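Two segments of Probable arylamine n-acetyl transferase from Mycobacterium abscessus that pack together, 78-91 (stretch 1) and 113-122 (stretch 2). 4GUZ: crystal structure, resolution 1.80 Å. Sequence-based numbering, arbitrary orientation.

Stretch 1 78-91: YCYEHVALFGAVLQ
Stretch 2 113-122: PATHGMLVVR

Residues 79-91 form a helix and residues 116-122 a β-strand that continues beyond the stretch. The two elements run in nearly the same direction, their axes crossing at 21° with a closest approach of 7.7 Å. In register, the CA of Cys-79 lies 6.1 Å from the CA of Gly-117 and the CA of Val-83 lies 6.4 Å from the CA of Met-118; the spacing then widens to 8.6 Å between the CA atoms of Leu-90 and Val-121. The contact buries 478 Å², counted over both sides, and contains no hydrogen bond between the stretches, so packing alone joins them directly.

The backbone hydrogen bonds of the helix lie within stretch 1. Tyr-78 (phi/psi -101/-173) occupies the N-cap position, and the helix follows with regular i to i+4 bonds, such as Val-83 N to Cys-79 O (2.8 Å) and Gly-87 N to Val-83 O (2.7 Å). The Glu-81 side chain folds back so that OE1 accepts a hydrogen bond from Tyr-78 N (2.8 Å), fastening the first turn. The strand is extended, with phi between -143° and -82° and psi between 109° and 167°. Its alternation directs the CA-to-CB bonds of Leu-119 and Val-121 toward the helix and those of His-116, Met-118 and Val-120 away.

Apolar contacts dominate the later part of the interface. Leu-119, which loses 95 Å² to the helix, the most of any residue here, has chi1 -61° (m) and an off-rotamer chi2 of 149°. Its CG lies 3.9 Å from Val-83 CG1, while its CD1 approaches Phe-86 CD2 at 3.7 Å, near the plane of the ring at its edge, and Leu-90 CD1 at 4.2 Å. Val-83 and Phe-86 are both t, Leu-90 m,t. Gly-87 presents bare backbone to the same leucine, its N 3.7 Å from Leu-119 CD1; a CB here would come within 2.9 Å of Val-83 O, inside the helix itself. Farther along, Leu-90 CD1 meets Val-121 CG2 (3.8 Å; Val-121 chi1 t), and these aliphatic groups carry the contact across the wider gap.

At the other end, side chains from the helix pack against the strand backbone. Tyr-80 (chi1 -68°, chi2 -50°) starts sideways but reaches over to place OH 3.0 Å from Thr-115 C and CE1 3.5 Å from Gly-117 N. Its hydroxyl is hydrogen-bonded elsewhere in the structure. Gly-117 suits this crowded place: a CB would point toward the helix and lie only 2.9 Å from Tyr-80 CE1. Val-83 CG2 also rests 3.3 Å from Gly-117 O.

Cys-79 (chi1 74°, p) points toward the strand, its small side chain fitting where the backbones are close. Its SG is 3.8 Å from both Thr-115 O and Gly-117 N, and its CB is 3.5 Å from His-116 ND1. The sulfur also makes an oblique sulfur-aromatic contact, 5.0 Å from SG to the centroid of the His-116 ring (chi1 t, chi2 58°).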

ATOM      1  N   TYR A  78       5.376  -3.998  -1.213  1.00 17.92           N
ATOM      2  CA  TYR A  78       4.578  -3.617  -0.049  1.00 17.36           C
ATOM      3  C   TYR A  78       4.599  -2.082   0.117  1.00 20.38           C
ATOM      4  O   TYR A  78       5.027  -1.396  -0.807  1.00 19.50           O
ATOM      5  CB  TYR A  78       4.879  -4.429   1.234  1.00 19.94           C
ATOM      6  CG  TYR A  78       6.237  -4.361   1.914  1.00 22.95           C
ATOM      7  CD1 TYR A  78       7.078  -3.257   1.748  1.00 24.92           C
ATOM      8  CD2 TYR A  78       6.611  -5.323   2.850  1.00 23.47           C
ATOM      9  CE1 TYR A  78       8.285  -3.152   2.447  1.00 24.38           C
ATOM     10  CE2 TYR A  78       7.822  -5.243   3.532  1.00 24.51           C
ATOM     11  CZ  TYR A  78       8.658  -4.157   3.330  1.00 30.92           C
ATOM     12  OH  TYR A  78       9.842  -4.097   4.035  1.00 28.90           O
ATOM     13  N   CYS A  79       4.048  -1.542   1.214  1.00 18.34           N
ATOM     14  CA  CYS A  79       3.816  -0.099   1.357  1.00 19.34           C
ATOM     15  C   CYS A  79       4.992   0.794   0.930  1.00 20.02           C
ATOM     16  O   CYS A  79       4.786   1.714   0.137  1.00 17.67           O
ATOM     17  CB  CYS A  79       3.304   0.273   2.750  1.00 20.28           C
ATOM     18  SG  CYS A  79       4.539   0.206   4.079  1.00 24.68           S
ATOM     19  N   TYR A  80       6.208   0.483   1.398  1.00 17.58           N
ATOM     20  CA  TYR A  80       7.375   1.324   1.167  1.00 16.53           C
ATOM     21  C   TYR A  80       7.808   1.318  -0.300  1.00 18.77           C
ATOM     22  O   TYR A  80       8.274   2.343  -0.782  1.00 18.86           O
ATOM     23  CB  TYR A  80       8.504   0.961   2.151  1.00 17.01           C
ATOM     24  CG  TYR A  80       8.132   1.335   3.570  1.00 18.78           C
ATOM     25  CD1 TYR A  80       7.655   2.607   3.872  1.00 20.69           C
ATOM     26  CD2 TYR A  80       8.165   0.389   4.594  1.00 20.15           C
ATOM     27  CE1 TYR A  80       7.205   2.930   5.151  1.00 20.36           C
ATOM     28  CE2 TYR A  80       7.732   0.707   5.885  1.00 20.76           C
ATOM     29  CZ  TYR A  80       7.288   1.989   6.162  1.00 26.59           C
ATOM     30  OH  TYR A  80       6.877   2.337   7.419  1.00 31.42           O
ATOM     31  N   GLU A  81       7.550   0.233  -1.037  1.00 15.45           N
ATOM     32  CA  GLU A  81       7.858   0.183  -2.469  1.00 15.39           C
ATOM     33  C   GLU A  81       6.851   1.034  -3.241  1.00 20.16           C
ATOM     34  O   GLU A  81       7.227   1.802  -4.131  1.00 20.33           O
ATOM     35  CB  GLU A  81       7.826  -1.257  -2.964  1.00 15.98           C
ATOM     36  CG  GLU A  81       9.012  -2.047  -2.486  1.00 15.69           C
ATOM     37  CD  GLU A  81       8.810  -3.529  -2.690  1.00 24.03           C
ATOM     38  OE1 GLU A  81       8.134  -4.147  -1.838  1.00 20.19           O
ATOM     39  OE2 GLU A  81       9.308  -4.070  -3.705  1.00 21.84           O
ATOM     40  N   HIS A  82       5.557   0.899  -2.872  1.00 16.50           N
ATOM     41  CA  HIS A  82       4.452   1.674  -3.437  1.00 15.76           C
ATOM     42  C   HIS A  82       4.660   3.179  -3.181  1.00 18.63           C
ATOM     43  O   HIS A  82       4.493   3.981  -4.102  1.00 19.25           O
ATOM     44  CB  HIS A  82       3.115   1.217  -2.807  1.00 15.63           C
ATOM     45  CG  HIS A  82       2.556  -0.030  -3.405  1.00 18.68           C
ATOM     46  ND1 HIS A  82       1.571   0.015  -4.357  1.00 20.40           N
ATOM     47  CD2 HIS A  82       2.894  -1.323  -3.183  1.00 20.43           C
ATOM     48  CE1 HIS A  82       1.313  -1.248  -4.672  1.00 19.57           C
ATOM     49  NE2 HIS A  82       2.087  -2.089  -3.988  1.00 19.87           N
ATOM     50  N   VAL A  83       4.994   3.569  -1.930  1.00 17.61           N
ATOM     51  CA  VAL A  83       5.199   4.995  -1.579  1.00 18.68           C
ATOM     52  C   VAL A  83       6.448   5.554  -2.322  1.00 23.53           C
ATOM     53  O   VAL A  83       6.382   6.678  -2.826  1.00 22.71           O
ATOM     54  CB  VAL A  83       5.236   5.238  -0.049  1.00 22.91           C
ATOM     55  CG1 VAL A  83       5.862   6.587   0.305  1.00 23.00           C
ATOM     56  CG2 VAL A  83       3.830   5.156   0.527  1.00 22.39           C
ATOM     57  N   ALA A  84       7.536   4.760  -2.460  1.00 21.83           N
ATOM     58  CA  ALA A  84       8.724   5.219  -3.208  1.00 21.14           C
ATOM     59  C   ALA A  84       8.321   5.566  -4.647  1.00 23.85           C
ATOM     60  O   ALA A  84       8.621   6.659  -5.118  1.00 21.44           O
ATOM     61  CB  ALA A  84       9.818   4.147  -3.200  1.00 21.75           C
ATOM     62  N   LEU A  85       7.554   4.676  -5.305  1.00 19.90           N
ATOM     63  CA  LEU A  85       7.112   4.870  -6.667  1.00 20.56           C
ATOM     64  C   LEU A  85       6.144   6.021  -6.792  1.00 21.75           C
ATOM     65  O   LEU A  85       6.306   6.852  -7.682  1.00 21.07           O
ATOM     66  CB  LEU A  85       6.471   3.579  -7.203  1.00 21.02           C
ATOM     67  CG  LEU A  85       6.499   3.361  -8.711  1.00 27.17           C
ATOM     68  CD1 LEU A  85       7.937   3.252  -9.229  1.00 27.98           C
ATOM     69  CD2 LEU A  85       5.790   2.062  -9.059  1.00 26.09           C
ATOM     70  N   PHE A  86       5.148   6.096  -5.901  1.00 16.88           N
ATOM     71  CA  PHE A  86       4.139   7.141  -5.999  1.00 16.06           C
ATOM     72  C   PHE A  86       4.735   8.488  -5.677  1.00 20.52           C
ATOM     73  O   PHE A  86       4.424   9.453  -6.378  1.00 20.99           O
ATOM     74  CB  PHE A  86       2.926   6.835  -5.113  1.00 16.70           C
ATOM     75  CG  PHE A  86       1.651   7.532  -5.537  1.00 17.14           C
ATOM     76  CD1 PHE A  86       0.919   7.075  -6.627  1.00 20.09           C
ATOM     77  CD2 PHE A  86       1.133   8.589  -4.790  1.00 18.65           C
ATOM     78  CE1 PHE A  86      -0.259   7.726  -7.023  1.00 21.52           C
ATOM     79  CE2 PHE A  86      -0.052   9.232  -5.178  1.00 20.79           C
ATOM     80  CZ  PHE A  86      -0.750   8.780  -6.282  1.00 19.43           C
ATOM     81  N   GLY A  87       5.647   8.524  -4.695  1.00 17.55           N
ATOM     82  CA  GLY A  87       6.374   9.722  -4.299  1.00 18.42           C
ATOM     83  C   GLY A  87       7.193  10.269  -5.443  1.00 22.79           C
ATOM     84  O   GLY A  87       7.198  11.481  -5.686  1.00 22.28           O
ATOM     85  N   ALA A  88       7.840   9.362  -6.198  1.00 20.13           N
ATOM     86  CA  ALA A  88       8.637   9.722  -7.375  1.00 20.07           C
ATOM     87  C   ALA A  88       7.754  10.318  -8.454  1.00 25.40           C
ATOM     88  O   ALA A  88       8.157  11.301  -9.067  1.00 25.37           O
ATOM     89  CB  ALA A  88       9.370   8.508  -7.915  1.00 20.22           C
ATOM     90  N   VAL A  89       6.550   9.747  -8.670  1.00 23.39           N
ATOM     91  CA  VAL A  89       5.586  10.245  -9.670  1.00 23.43           C
ATOM     92  C   VAL A  89       5.105  11.636  -9.267  1.00 27.17           C
ATOM     93  O   VAL A  89       5.119  12.533 -10.106  1.00 28.00           O
ATOM     94  CB  VAL A  89       4.380   9.295  -9.929  1.00 28.03           C
ATOM     95  CG1 VAL A  89       3.501   9.811 -11.069  1.00 27.86           C
ATOM     96  CG2 VAL A  89       4.846   7.884 -10.244  1.00 28.46           C
ATOM     97  N   LEU A  90       4.685  11.822  -7.982  1.00 23.24           N
ATOM     98  CA  LEU A  90       4.172  13.110  -7.496  1.00 22.78           C
ATOM     99  C   LEU A  90       5.216  14.221  -7.700  1.00 26.39           C
ATOM    100  O   LEU A  90       4.864  15.329  -8.132  1.00 25.48           O
ATOM    101  CB  LEU A  90       3.754  13.018  -6.013  1.00 22.07           C
ATOM    102  CG  LEU A  90       2.531  12.136  -5.689  1.00 25.20           C
ATOM    103  CD1 LEU A  90       2.248  12.111  -4.187  1.00 23.74           C
ATOM    104  CD2 LEU A  90       1.290  12.543  -6.490  1.00 27.01           C
ATOM    105  N   GLN A  91       6.492  13.890  -7.455  1.00 22.83           N
ATOM    106  CA  GLN A  91       7.638  14.790  -7.615  1.00 24.17           C
ATOM    107  C   GLN A  91       7.819  15.205  -9.080  1.00 29.79           C
ATOM    108  O   GLN A  91       8.016  16.396  -9.349  1.00 28.98           O
ATOM    109  CB  GLN A  91       8.909  14.098  -7.090  1.00 26.28           C
ATOM    110  CG  GLN A  91      10.215  14.898  -7.210  1.00 46.47           C
ATOM    111  CD  GLN A  91      10.232  16.154  -6.379  1.00 70.45           C
ATOM    112  OE1 GLN A  91      10.289  17.269  -6.909  1.00 68.28           O
ATOM    113  NE2 GLN A  91      10.178  16.005  -5.058  1.00 63.07           N
ATOM    114  N   PRO A 113       3.699   0.072  16.165  1.00 21.45           N
ATOM    115  CA  PRO A 113       4.706   1.055  15.705  1.00 21.04           C
ATOM    116  C   PRO A 113       4.246   1.720  14.410  1.00 22.90           C
ATOM    117  O   PRO A 113       3.362   1.188  13.734  1.00 20.85           O
ATOM    118  CB  PRO A 113       5.987   0.226  15.515  1.00 24.09           C
ATOM    119  CG  PRO A 113       5.665  -1.164  16.018  1.00 28.75           C
ATOM    120  CD  PRO A 113       4.184  -1.317  16.000  1.00 23.95           C
ATOM    121  N   ALA A 114       4.795   2.901  14.098  1.00 19.54           N
ATOM    122  CA  ALA A 114       4.416   3.667  12.899  1.00 20.98           C
ATOM    123  C   ALA A 114       5.131   3.126  11.689  1.00 25.51           C
ATOM    124  O   ALA A 114       6.130   3.705  11.252  1.00 27.68           O
ATOM    125  CB  ALA A 114       4.722   5.142  13.098  1.00 22.21           C
ATOM    126  N   THR A 115       4.616   2.016  11.122  1.00 21.92           N
ATOM    127  CA  THR A 115       5.298   1.340  10.033  1.00 22.43           C
ATOM    128  C   THR A 115       4.450   1.224   8.735  1.00 25.19           C
ATOM    129  O   THR A 115       4.711   0.345   7.910  1.00 26.18           O
ATOM    130  CB  THR A 115       5.845  -0.017  10.525  1.00 34.32           C
ATOM    131  OG1 THR A 115       4.828  -0.757  11.203  1.00 35.72           O
ATOM    132  CG2 THR A 115       7.059   0.143  11.441  1.00 33.94           C
ATOM    133  N   HIS A 116       3.528   2.169   8.502  1.00 17.02           N
ATOM    134  CA  HIS A 116       2.787   2.211   7.241  1.00 15.37           C
ATOM    135  C   HIS A 116       2.994   3.563   6.596  1.00 19.10           C
ATOM    136  O   HIS A 116       2.511   4.555   7.114  1.00 19.58           O
ATOM    137  CB  HIS A 116       1.289   1.903   7.413  1.00 15.88           C
ATOM    138  CG  HIS A 116       0.514   2.051   6.140  1.00 18.96           C
ATOM    139  ND1 HIS A 116       0.842   1.318   5.009  1.00 20.39           N
ATOM    140  CD2 HIS A 116      -0.522   2.875   5.844  1.00 20.44           C
ATOM    141  CE1 HIS A 116      -0.014   1.701   4.070  1.00 19.86           C
ATOM    142  NE2 HIS A 116      -0.852   2.636   4.525  1.00 20.18           N
ATOM    143  N   GLY A 117       3.744   3.601   5.497  1.00 14.55           N
ATOM    144  CA  GLY A 117       4.003   4.869   4.833  1.00 13.87           C
ATOM    145  C   GLY A 117       2.857   5.273   3.935  1.00 16.66           C
ATOM    146  O   GLY A 117       2.250   4.418   3.280  1.00 16.60           O
ATOM    147  N   MET A 118       2.547   6.578   3.919  1.00 13.40           N
ATOM    148  CA  MET A 118       1.513   7.218   3.102  1.00 12.57           C
ATOM    149  C   MET A 118       2.026   8.568   2.661  1.00 17.80           C
ATOM    150  O   MET A 118       3.021   9.063   3.214  1.00 17.47           O
ATOM    151  CB  MET A 118       0.206   7.395   3.908  1.00 13.91           C
ATOM    152  CG  MET A 118      -0.437   6.072   4.300  1.00 15.49           C
ATOM    153  SD  MET A 118      -1.795   6.231   5.453  1.00 18.02           S
ATOM    154  CE  MET A 118      -0.929   6.585   6.986  1.00 15.20           C
ATOM    155  N   LEU A 119       1.340   9.180   1.709  1.00 15.01           N
ATOM    156  CA  LEU A 119       1.689  10.496   1.202  1.00 15.81           C
ATOM    157  C   LEU A 119       0.511  11.452   1.332  1.00 20.03           C
ATOM    158  O   LEU A 119      -0.650  11.028   1.221  1.00 19.70           O
ATOM    159  CB  LEU A 119       2.154  10.401  -0.257  1.00 15.93           C
ATOM    160  CG  LEU A 119       3.398   9.537  -0.472  1.00 21.44           C
ATOM    161  CD1 LEU A 119       3.387   8.870  -1.840  1.00 23.46           C
ATOM    162  CD2 LEU A 119       4.695  10.310  -0.202  1.00 20.84           C
ATOM    163  N   VAL A 120       0.811  12.740   1.618  1.00 15.87           N
ATOM    164  CA  VAL A 120      -0.215  13.786   1.748  1.00 16.18           C
ATOM    165  C   VAL A 120       0.093  14.848   0.687  1.00 21.83           C
ATOM    166  O   VAL A 120       1.236  15.284   0.581  1.00 21.08           O
ATOM    167  CB  VAL A 120      -0.323  14.374   3.189  1.00 19.48           C
ATOM    168  CG1 VAL A 120      -1.336  15.525   3.254  1.00 19.47           C
ATOM    169  CG2 VAL A 120      -0.715  13.289   4.189  1.00 19.52           C
ATOM    170  N   VAL A 121      -0.919  15.238  -0.096  1.00 19.12           N
ATOM    171  CA  VAL A 121      -0.812  16.223  -1.167  1.00 18.83           C
ATOM    172  C   VAL A 121      -1.537  17.521  -0.754  1.00 22.75           C
ATOM    173  O   VAL A 121      -2.657  17.472  -0.236  1.00 21.51           O
ATOM    174  CB  VAL A 121      -1.350  15.653  -2.508  1.00 22.47           C
ATOM    175  CG1 VAL A 121      -1.391  16.718  -3.606  1.00 22.52           C
ATOM    176  CG2 VAL A 121      -0.516  14.463  -2.963  1.00 22.38           C
ATOM    177  N   ARG A 122      -0.881  18.679  -1.003  1.00 20.43           N
ATOM    178  CA  ARG A 122      -1.426  20.011  -0.733  1.00 21.05           C
ATOM    179  C   ARG A 122      -1.979  20.627  -2.028  1.00 27.37           C
ATOM    180  O   ARG A 122      -1.217  20.832  -2.978  1.00 27.50           O
ATOM    181  CB  ARG A 122      -0.349  20.920  -0.111  1.00 20.97           C
ATOM    182  CG  ARG A 122      -0.099  20.653   1.364  1.00 32.72           C
ATOM    183  CD  ARG A 122       0.835  21.694   1.940  1.00 43.11           C
ATOM    184  NE  ARG A 122       2.227  21.282   1.808  1.00 49.86           N
ATOM    185  CZ  ARG A 122       2.964  20.828   2.814  1.00 62.93           C
ATOM    186  NH1 ARG A 122       2.456  20.757   4.039  1.00 55.22           N
ATOM    187  NH2 ARG A 122       4.221  20.465   2.609  1.00 47.99           N
TER